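Local atomic coordinates of ammonium transporter (PDB entry 6EU6), a protein that probably senses ammonium at the membrane through an ammonium transporter fold and relays the signal to a histidine kinase. Residues P187-S198 with E311-P319. Numbering follows the deposited sequence.
Sequences PRIDKYNPDGSS and EKTLKIDDP. With ZDM (nonyl 4-O-alpha-D-glucopyranosyl-beta-D-glucopyranoside), chain D.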
loop_
_atom_site.group_PDB
_atom_site.type_symbol
_atom_site.label_atom_id
_atom_site.label_comp_id
_atom_site.label_asym_id
_atom_site.label_seq_id
_atom_site.Cartn_x
_atom_site.Cartn_y
_atom_site.Cartn_z
ATOM N N PRO A 187 5.596 14.622 30.851
ATOM C CA PRO A 187 6.418 13.498 30.363
ATOM C C PRO A 187 6.010 12.143 30.846
ATOM O O PRO A 187 5.273 11.973 31.826
ATOM C CB PRO A 187 7.839 13.812 30.897
ATOM C CG PRO A 187 7.726 15.183 31.552
ATOM C CD PRO A 187 6.282 15.410 31.879
ATOM N N ARG A 188 6.474 11.141 30.136
ATOM C CA ARG A 188 6.243 9.795 30.606
ATOM C C ARG A 188 6.973 9.657 31.972
ATOM O O ARG A 188 8.055 10.236 32.193
ATOM C CB ARG A 188 6.762 8.772 29.566
ATOM C CG ARG A 188 5.942 8.721 28.266
ATOM C CD ARG A 188 6.567 7.832 27.222
ATOM N NE ARG A 188 7.717 8.552 26.639
ATOM C CZ ARG A 188 8.479 8.097 25.646
ATOM N NH1 ARG A 188 8.198 6.951 25.014
ATOM N NH2 ARG A 188 9.430 8.855 25.216
ATOM N N ILE A 189 6.378 8.899 32.865
ATOM C CA ILE A 189 6.960 8.669 34.165
ATOM C C ILE A 189 8.430 8.325 34.200
ATOM O O ILE A 189 9.177 8.884 34.999
ATOM C CB ILE A 189 6.225 7.602 35.014
ATOM C CG1 ILE A 189 6.303 6.250 34.344
ATOM C CG2 ILE A 189 4.833 8.093 35.350
ATOM C CD1 ILE A 189 5.389 5.197 34.902
ATOM N N ASP A 190 8.924 7.407 33.423
ATOM C CA ASP A 190 10.402 7.184 33.630
ATOM C C ASP A 190 11.234 7.863 32.570
ATOM O O ASP A 190 12.301 7.371 32.243
ATOM C CB ASP A 190 10.652 5.694 33.572
ATOM C CG ASP A 190 9.759 5.019 32.520
ATOM O OD1 ASP A 190 9.078 5.790 31.729
ATOM O OD2 ASP A 190 9.667 3.758 32.554
ATOM N N LYS A 191 10.774 8.984 31.990
ATOM C CA LYS A 191 11.538 9.543 30.884
ATOM C C LYS A 191 12.839 10.219 31.383
ATOM O O LYS A 191 13.902 10.102 30.757
ATOM C CB LYS A 191 10.675 10.575 30.117
ATOM C CG LYS A 191 11.429 11.369 29.039
ATOM C CD LYS A 191 12.038 10.442 27.990
ATOM C CE LYS A 191 12.874 11.239 27.004
ATOM N NZ LYS A 191 13.469 10.371 25.953
ATOM N N TYR A 192 12.687 11.028 32.439
ATOM C CA TYR A 192 13.828 11.823 32.904
ATOM C C TYR A 192 14.321 11.355 34.242
ATOM O O TYR A 192 13.531 11.027 35.083
ATOM C CB TYR A 192 13.417 13.269 33.012
ATOM C CG TYR A 192 13.011 13.828 31.658
ATOM C CD1 TYR A 192 13.938 13.916 30.623
ATOM C CD2 TYR A 192 11.700 14.199 31.388
ATOM C CE1 TYR A 192 13.580 14.398 29.350
ATOM C CE2 TYR A 192 11.325 14.720 30.121
ATOM C CZ TYR A 192 12.310 14.823 29.103
ATOM O OH TYR A 192 12.063 15.319 27.829
ATOM N N ASN A 193 15.627 11.304 34.444
ATOM C CA ASN A 193 16.135 10.919 35.763
ATOM C C ASN A 193 16.261 12.115 36.739
ATOM O O ASN A 193 16.207 13.264 36.321
ATOM C CB ASN A 193 17.466 10.255 35.537
ATOM C CG ASN A 193 17.333 9.061 34.640
ATOM O OD1 ASN A 193 16.470 8.229 34.878
ATOM N ND2 ASN A 193 18.111 8.995 33.605
ATOM N N PRO A 194 16.494 11.846 38.031
ATOM C CA PRO A 194 16.650 12.916 39.023
ATOM C C PRO A 194 17.793 13.865 38.691
ATOM O O PRO A 194 17.710 15.054 39.053
ATOM C CB PRO A 194 16.929 12.145 40.301
ATOM C CG PRO A 194 16.320 10.789 40.063
ATOM C CD PRO A 194 16.703 10.520 38.646
ATOM N N ASP A 195 18.824 13.408 37.956
ATOM C CA ASP A 195 19.854 14.357 37.474
ATOM C C ASP A 195 19.513 15.087 36.201
ATOM O O ASP A 195 20.330 15.838 35.641
ATOM C CB ASP A 195 21.192 13.675 37.293
ATOM C CG ASP A 195 21.190 12.661 36.159
ATOM O OD1 ASP A 195 20.111 12.364 35.636
ATOM O OD2 ASP A 195 22.268 12.149 35.803
ATOM N N GLY A 196 18.287 14.941 35.717
ATOM C CA GLY A 196 17.941 15.604 34.457
ATOM C C GLY A 196 18.294 14.873 33.176
ATOM O O GLY A 196 17.831 15.274 32.105
ATOM N N SER A 197 19.005 13.753 33.258
ATOM C CA SER A 197 19.349 12.967 32.046
ATOM C C SER A 197 18.108 12.253 31.498
ATOM O O SER A 197 17.121 12.040 32.234
ATOM C CB SER A 197 20.408 11.958 32.344
ATOM O OG SER A 197 19.975 11.042 33.320
ATOM N N SER A 198 18.173 11.934 30.218
ATOM C CA SER A 198 17.034 11.382 29.442
ATOM C C SER A 198 17.235 9.924 29.260
ATOM O O SER A 198 18.285 9.539 28.855
ATOM C CB SER A 198 16.926 12.002 28.033
ATOM O OG SER A 198 16.352 13.265 28.134
ATOM N N GLU A 311 13.749 17.400 23.472
ATOM C CA GLU A 311 13.819 16.346 24.443
ATOM C C GLU A 311 14.625 16.709 25.725
ATOM O O GLU A 311 14.176 16.433 26.811
ATOM C CB GLU A 311 14.464 15.130 23.822
ATOM C CG GLU A 311 14.602 13.988 24.810
ATOM C CD GLU A 311 15.497 12.875 24.288
ATOM O OE1 GLU A 311 16.315 13.131 23.407
ATOM O OE2 GLU A 311 15.386 11.759 24.793
ATOM N N LYS A 312 15.800 17.285 25.556
ATOM C CA LYS A 312 16.773 17.380 26.630
ATOM C C LYS A 312 16.904 18.807 27.189
ATOM O O LYS A 312 17.286 18.989 28.317
ATOM C CB LYS A 312 18.136 16.936 26.106
ATOM C CG LYS A 312 18.251 15.470 25.808
ATOM C CD LYS A 312 19.643 15.207 25.290
ATOM C CE LYS A 312 19.947 13.739 25.418
ATOM N NZ LYS A 312 19.454 13.131 24.177
ATOM N N THR A 313 16.574 19.827 26.416
ATOM C CA THR A 313 16.618 21.177 26.906
ATOM C C THR A 313 15.227 21.642 27.258
ATOM O O THR A 313 15.028 22.143 28.369
ATOM C CB THR A 313 17.256 22.132 25.904
ATOM O OG1 THR A 313 18.525 21.619 25.551
ATOM C CG2 THR A 313 17.395 23.537 26.476
ATOM N N LEU A 314 14.232 21.494 26.389
ATOM C CA LEU A 314 12.881 21.933 26.771
ATOM C C LEU A 314 12.222 20.939 27.699
ATOM O O LEU A 314 11.252 21.239 28.404
ATOM C CB LEU A 314 12.026 22.180 25.518
ATOM C CG LEU A 314 12.544 23.197 24.548
ATOM C CD1 LEU A 314 11.558 23.293 23.415
ATOM C CD2 LEU A 314 12.577 24.513 25.267
ATOM N N LYS A 315 12.708 19.711 27.698
ATOM C CA LYS A 315 12.109 18.624 28.465
ATOM C C LYS A 315 10.641 18.375 28.155
ATOM O O LYS A 315 9.768 18.161 29.068
ATOM C CB LYS A 315 12.423 18.796 29.953
ATOM C CG LYS A 315 13.911 18.505 30.180
ATOM C CD LYS A 315 14.208 17.778 31.450
ATOM C CE LYS A 315 15.613 17.213 31.489
ATOM N NZ LYS A 315 16.657 18.088 30.924
ATOM N N ILE A 316 10.352 18.466 26.854
ATOM C CA ILE A 316 9.043 17.999 26.340
ATOM C C ILE A 316 9.219 16.580 25.850
ATOM O O ILE A 316 10.152 16.298 25.057
ATOM C CB ILE A 316 8.487 18.903 25.253
ATOM C CG1 ILE A 316 8.365 20.318 25.825
ATOM C CG2 ILE A 316 7.118 18.394 24.743
ATOM C CD1 ILE A 316 8.132 21.382 24.783
ATOM N N ASP A 317 8.418 15.673 26.395
ATOM C CA ASP A 317 8.556 14.260 26.040
ATOM C C ASP A 317 7.628 13.905 24.842
ATOM O O ASP A 317 6.383 13.827 24.981
ATOM C CB ASP A 317 8.264 13.374 27.225
ATOM C CG ASP A 317 8.544 11.873 26.938
ATOM O OD1 ASP A 317 9.262 11.473 25.997
ATOM O OD2 ASP A 317 8.034 11.065 27.698
ATOM N N ASP A 318 8.268 13.629 23.700
ATOM C CA ASP A 318 7.567 13.429 22.384
ATOM C C ASP A 318 8.019 12.085 21.838
ATOM O O ASP A 318 9.122 11.961 21.260
ATOM C CB ASP A 318 7.999 14.532 21.489
ATOM C CG ASP A 318 7.374 14.476 20.099
ATOM O OD1 ASP A 318 6.677 13.473 19.706
ATOM O OD2 ASP A 318 7.699 15.471 19.402
ATOM N N PRO A 319 7.265 11.048 22.153
ATOM C CA PRO A 319 7.734 9.673 21.878
ATOM C C PRO A 319 8.059 9.391 20.399
ATOM O O PRO A 319 8.848 8.533 20.139
ATOM C CB PRO A 319 6.529 8.830 22.316
ATOM C CG PRO A 319 5.860 9.675 23.380
ATOM C CD PRO A 319 5.939 11.057 22.834
HETATM C C1 ZDM D . 9.989 22.710 31.565
HETATM O O1 ZDM D . 10.672 17.841 34.726
HETATM C C2 ZDM D . 10.815 21.810 32.510
HETATM O O2 ZDM D . 14.172 16.619 35.022
HETATM C C3 ZDM D . 10.305 20.383 32.879
HETATM O O3 ZDM D . 12.479 21.046 35.599
HETATM C C4 ZDM D . 9.024 20.003 32.119
HETATM O O4 ZDM D . 14.586 19.254 35.249
HETATM C C5 ZDM D . 12.167 19.652 35.732
HETATM O O5 ZDM D . 8.180 21.137 32.085
HETATM C C6 ZDM D . 8.508 22.286 31.314
HETATM O O6 ZDM D . 10.090 15.134 34.722
HETATM C C7 ZDM D . 13.237 18.815 35.043
HETATM O O7 ZDM D . 10.110 20.229 34.302
HETATM C C8 ZDM D . 13.033 17.378 35.461
HETATM C C9 ZDM D . 11.727 16.876 34.820
HETATM C C10 ZDM D . 10.945 19.254 34.928
HETATM C C11 ZDM D . 11.098 15.707 35.569
HETATM O O16 ZDM D . 7.902 22.046 30.019
HETATM C C18 ZDM D . 8.265 22.668 28.786
HETATM C C19 ZDM D . 8.142 24.177 28.796
HETATM C C22 ZDM D . 7.581 24.732 27.497
HETATM C C25 ZDM D . 8.591 25.539 26.708
HETATM C C28 ZDM D . 8.116 25.906 25.294
HETATM C C31 ZDM D . 7.371 27.228 25.234
HETATM C C34 ZDM D . 7.454 27.878 23.872
HETATM O O49 ZDM D . 10.814 23.006 30.421
HETATM O O55 ZDM D . 10.957 22.592 33.682
HETATM C C57 ZDM D . 8.229 18.887 32.813
HETATM O O61 ZDM D . 9.013 17.693 32.809
HETATM O O HOH W 1 9.399 6.722 22.504
HETATM O O HOH W 2 11.206 11.911 24.217
#
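R188 grips D317 side-on through two nitrogens: NE gives a nearly straight 2.7 Å hydrogen bond to OD2 in the guanidinium plane, and NH2 meets the syn lone pair of OD1 at 2.7 Å. The backbone N of R188 takes the anti lone pair of the same OD2 (2.9 Å), so three bonds fix the carboxylate's rotation. A bend at chi3 (-76°) turns the guanidinium back onto D317, with P319 CG packed over one face, while its NH1 reaches E117 in a second salt bridge. A lysine here, lacking the two-nitrogen grip, would probably leave D317 freer to turn. Next to D317, K191 NZ forms a 2.6 Å salt bridge with E311 OE2, which K312 extends through the other oxygen. Y192 OH donates to the backbone O of E311 (2.6 Å), in the carbonyl plane. The Y192 ring is sandwiched, K191 CG over one face and K315 CD in a CH-pi contact over the other, 4.0 Å from the centroid. Beside it, P187, Y192, K315 and I316 line the maltoside detergent site, where L314 O accepts from ZDM O49. Two sets of opposite charges and a clamped ring thus tie the loop after helix 167-185 to the C-terminal end of helix 289-312 and the segment following it.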